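Local coordinates for protein 2-oxoglutarate carboxylase small subunit (Hydrogenobacter thermophilus, PDB 7KCT) that belongs to the biotin carboxylase family of ATP-grasp proteins and binds adenosine-5'-diphosphate, magnesium and bicarbonate, at residues Q244-I249 against K424-L429. Sequence-based numbering, arbitrary orientation.
Sequences QKLVEI and KTTIPL. With ADP (adenosine-5'-diphosphate), chain D.
Where Leu-246 meets Thr-426 and Leu-429 the touching groups are all methyls, and the flat group at issue, the carboxamide of Gln-244, reaches the α-phosphate of the bound ADP through NE2. That nitrogen lies 2.7 Å from O1A of ADP, but the bond is weak, with an N-H...O angle of 127° and the phosphate oxygen displaced to one side of the amide plane; OE1 is taken by Arg-241. Lys-245 extends separately to the β-phosphate, its NZ hydrogen-bonded to O2B of ADP at 2.9 Å. Salt bridges to Glu-218, Glu-283 and Glu-304 also hold that ammonium, and Glu-283 is a magnesium ligand as well.

Leu-246 works across the contact instead, with CG anti to the backbone N (chi1 -170°) and its two branches divided between partners. CD1 lies 4.1 Å from Thr-426 CG2, the two side chains running antiparallel past each other, whereas CD2 comes within 3.8 Å of Leu-429 CD2 at a slant. Only about 98 Å² is buried in all, and the nearest CA atoms, those of Leu-246 and Thr-426, remain 9.0 Å apart: the contact is narrow but buried.

In the fold, it sets the strand 244-250, which carries nucleotide contacts of the ATP-grasp region, against the start of helix 427-435 in the biotin carboxylase C-terminal region. Strand 341-351 connects the two: Arg-346 pairs through its backbone with Leu-246 and offers its carbonyl to Thr-426 OG1, which Asn-348 N also reaches. These bonds to the strand are consistent with CG2, rather than OG1, being the branch that touches Leu-246. The helix start is itself capped, since Ile-427 N donates to Thr-425 OG1 at 3.1 Å and nearly straight (169°), while Leu-430, one residue beyond Leu-429, extends the apolar surface against Leu-246 and Val-247.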
loop_
_atom_site.group_PDB
_atom_site.type_symbol
_atom_site.label_atom_id
_atom_site.label_comp_id
_atom_site.label_asym_id
_atom_site.label_seq_id
_atom_site.Cartn_x
_atom_site.Cartn_y
_atom_site.Cartn_z
ATOM N N GLN A 244 -14.076 20.051 -10.049
ATOM C CA GLN A 244 -13.087 19.520 -9.113
ATOM C C GLN A 244 -12.940 18.016 -9.302
ATOM O O GLN A 244 -13.922 17.296 -9.519
ATOM C CB GLN A 244 -13.485 19.855 -7.691
ATOM C CG GLN A 244 -12.376 19.814 -6.680
ATOM C CD GLN A 244 -12.922 20.051 -5.278
ATOM O OE1 GLN A 244 -13.972 20.702 -5.102
ATOM N NE2 GLN A 244 -12.232 19.505 -4.275
ATOM N N LYS A 245 -11.703 17.550 -9.197
ATOM C CA LYS A 245 -11.367 16.207 -9.622
ATOM C C LYS A 245 -11.915 15.160 -8.660
ATOM O O LYS A 245 -12.096 15.403 -7.466
ATOM C CB LYS A 245 -9.861 16.083 -9.765
ATOM C CG LYS A 245 -9.313 17.131 -10.735
ATOM C CD LYS A 245 -7.857 17.444 -10.471
ATOM C CE LYS A 245 -7.406 18.679 -11.243
ATOM N NZ LYS A 245 -6.199 19.272 -10.610
ATOM N N LEU A 246 -12.240 14.011 -9.217
ATOM C CA LEU A 246 -12.722 12.854 -8.469
ATOM C C LEU A 246 -11.897 11.617 -8.729
ATOM O O LEU A 246 -11.644 10.826 -7.804
ATOM C CB LEU A 246 -14.174 12.573 -8.847
ATOM C CG LEU A 246 -15.039 11.592 -8.090
ATOM C CD1 LEU A 246 -15.229 12.085 -6.684
ATOM C CD2 LEU A 246 -16.374 11.486 -8.889
ATOM N N VAL A 247 -11.469 11.429 -9.970
ATOM C CA VAL A 247 -10.669 10.291 -10.370
ATOM C C VAL A 247 -9.498 10.788 -11.198
ATOM O O VAL A 247 -9.674 11.530 -12.165
ATOM C CB VAL A 247 -11.487 9.272 -11.185
ATOM C CG1 VAL A 247 -10.544 8.151 -11.654
ATOM C CG2 VAL A 247 -12.720 8.744 -10.378
ATOM N N GLU A 248 -8.334 10.296 -10.890
ATOM C CA GLU A 248 -7.117 10.701 -11.569
ATOM C C GLU A 248 -6.306 9.487 -11.965
ATOM O O GLU A 248 -6.194 8.521 -11.199
ATOM C CB GLU A 248 -6.300 11.627 -10.623
ATOM C CG GLU A 248 -7.068 12.833 -10.099
ATOM C CD GLU A 248 -7.522 12.717 -8.631
ATOM O OE1 GLU A 248 -7.370 11.647 -7.986
ATOM O OE2 GLU A 248 -7.997 13.749 -8.107
ATOM N N ILE A 249 -5.705 9.528 -13.164
ATOM C CA ILE A 249 -4.879 8.420 -13.606
ATOM C C ILE A 249 -3.534 8.934 -14.103
ATOM O O ILE A 249 -3.409 10.054 -14.595
ATOM C CB ILE A 249 -5.553 7.574 -14.716
ATOM C CG1 ILE A 249 -5.600 8.363 -16.015
ATOM C CG2 ILE A 249 -7.026 7.226 -14.363
ATOM C CD1 ILE A 249 -6.104 7.592 -17.268
ATOM N N LYS A 424 -22.706 9.335 4.049
ATOM C CA LYS A 424 -22.754 8.939 2.678
ATOM C C LYS A 424 -21.400 9.245 2.061
ATOM O O LYS A 424 -20.760 10.166 2.449
ATOM C CB LYS A 424 -23.809 9.748 1.958
ATOM C CG LYS A 424 -25.050 9.000 1.604
ATOM C CD LYS A 424 -25.954 8.809 2.778
ATOM C CE LYS A 424 -27.333 8.354 2.327
ATOM N NZ LYS A 424 -28.229 9.529 2.217
ATOM N N THR A 425 -20.957 8.458 1.106
ATOM C CA THR A 425 -19.679 8.718 0.462
ATOM C C THR A 425 -19.759 8.546 -1.059
ATOM O O THR A 425 -20.710 8.044 -1.552
ATOM C CB THR A 425 -18.513 7.798 1.018
ATOM O OG1 THR A 425 -18.584 6.515 0.442
ATOM C CG2 THR A 425 -18.431 7.698 2.490
ATOM N N THR A 426 -18.650 8.772 -1.773
ATOM C CA THR A 426 -18.564 8.541 -3.205
ATOM C C THR A 426 -18.268 7.096 -3.574
ATOM O O THR A 426 -18.190 6.802 -4.775
ATOM C CB THR A 426 -17.471 9.404 -3.826
ATOM O OG1 THR A 426 -16.282 9.215 -3.058
ATOM C CG2 THR A 426 -17.843 10.858 -3.787
ATOM N N ILE A 427 -18.093 6.178 -2.609
ATOM C CA ILE A 427 -17.628 4.824 -2.949
ATOM C C ILE A 427 -18.569 4.127 -3.933
ATOM O O ILE A 427 -18.090 3.609 -4.955
ATOM C CB ILE A 427 -17.397 4.009 -1.673
ATOM C CG1 ILE A 427 -16.143 4.522 -0.979
ATOM C CG2 ILE A 427 -17.300 2.510 -1.995
ATOM C CD1 ILE A 427 -15.938 3.970 0.447
ATOM N N PRO A 428 -19.875 4.074 -3.706
ATOM C CA PRO A 428 -20.720 3.351 -4.680
ATOM C C PRO A 428 -20.648 3.946 -6.099
ATOM O O PRO A 428 -20.622 3.201 -7.092
ATOM C CB PRO A 428 -22.127 3.456 -4.090
ATOM C CG PRO A 428 -21.927 3.788 -2.589
ATOM C CD PRO A 428 -20.627 4.553 -2.531
ATOM N N LEU A 429 -20.623 5.274 -6.221
ATOM C CA LEU A 429 -20.443 5.873 -7.550
ATOM C C LEU A 429 -19.122 5.453 -8.161
ATOM O O LEU A 429 -19.044 5.153 -9.351
ATOM C CB LEU A 429 -20.530 7.397 -7.452
ATOM C CG LEU A 429 -20.100 8.192 -8.677
ATOM C CD1 LEU A 429 -21.280 8.247 -9.651
ATOM C CD2 LEU A 429 -19.648 9.569 -8.274
HETATM P PB ADP D . -5.849 19.764 -6.509
HETATM O O1B ADP D . -4.740 19.572 -5.490
HETATM O O2B ADP D . -5.909 18.946 -7.780
HETATM O O3B ADP D . -6.341 21.168 -6.662
HETATM P PA ADP D . -8.480 20.131 -5.281
HETATM O O1A ADP D . -9.567 19.647 -4.382
HETATM O O2A ADP D . -8.663 21.255 -6.285
HETATM O O3A ADP D . -7.410 19.074 -5.788
HETATM O "O5'" ADP D . -7.516 21.207 -3.938
HETATM C "C5'" ADP D . -7.773 20.717 -2.555
HETATM C "C4'" ADP D . -8.064 21.775 -1.591
HETATM O "O4'" ADP D . -7.515 23.040 -1.889
HETATM C "C3'" ADP D . -9.696 21.856 -1.668
HETATM O "O3'" ADP D . -10.159 22.070 -0.445
HETATM C "C2'" ADP D . -9.764 23.097 -2.641
HETATM O "O2'" ADP D . -10.847 23.870 -2.408
HETATM C "C1'" ADP D . -8.566 23.879 -2.024
HETATM N N9 ADP D . -7.906 24.871 -2.969
HETATM C C8 ADP D . -7.423 24.669 -4.285
HETATM N N7 ADP D . -6.908 25.795 -4.845
HETATM C C5 ADP D . -7.019 26.742 -3.851
HETATM C C6 ADP D . -6.658 28.103 -3.834
HETATM N N6 ADP D . -6.072 28.690 -4.938
HETATM N N1 ADP D . -6.881 28.862 -2.712
HETATM C C2 ADP D . -7.496 28.193 -1.665
HETATM N N3 ADP D . -7.900 26.903 -1.538
HETATM C C4 ADP D . -7.632 26.195 -2.675
#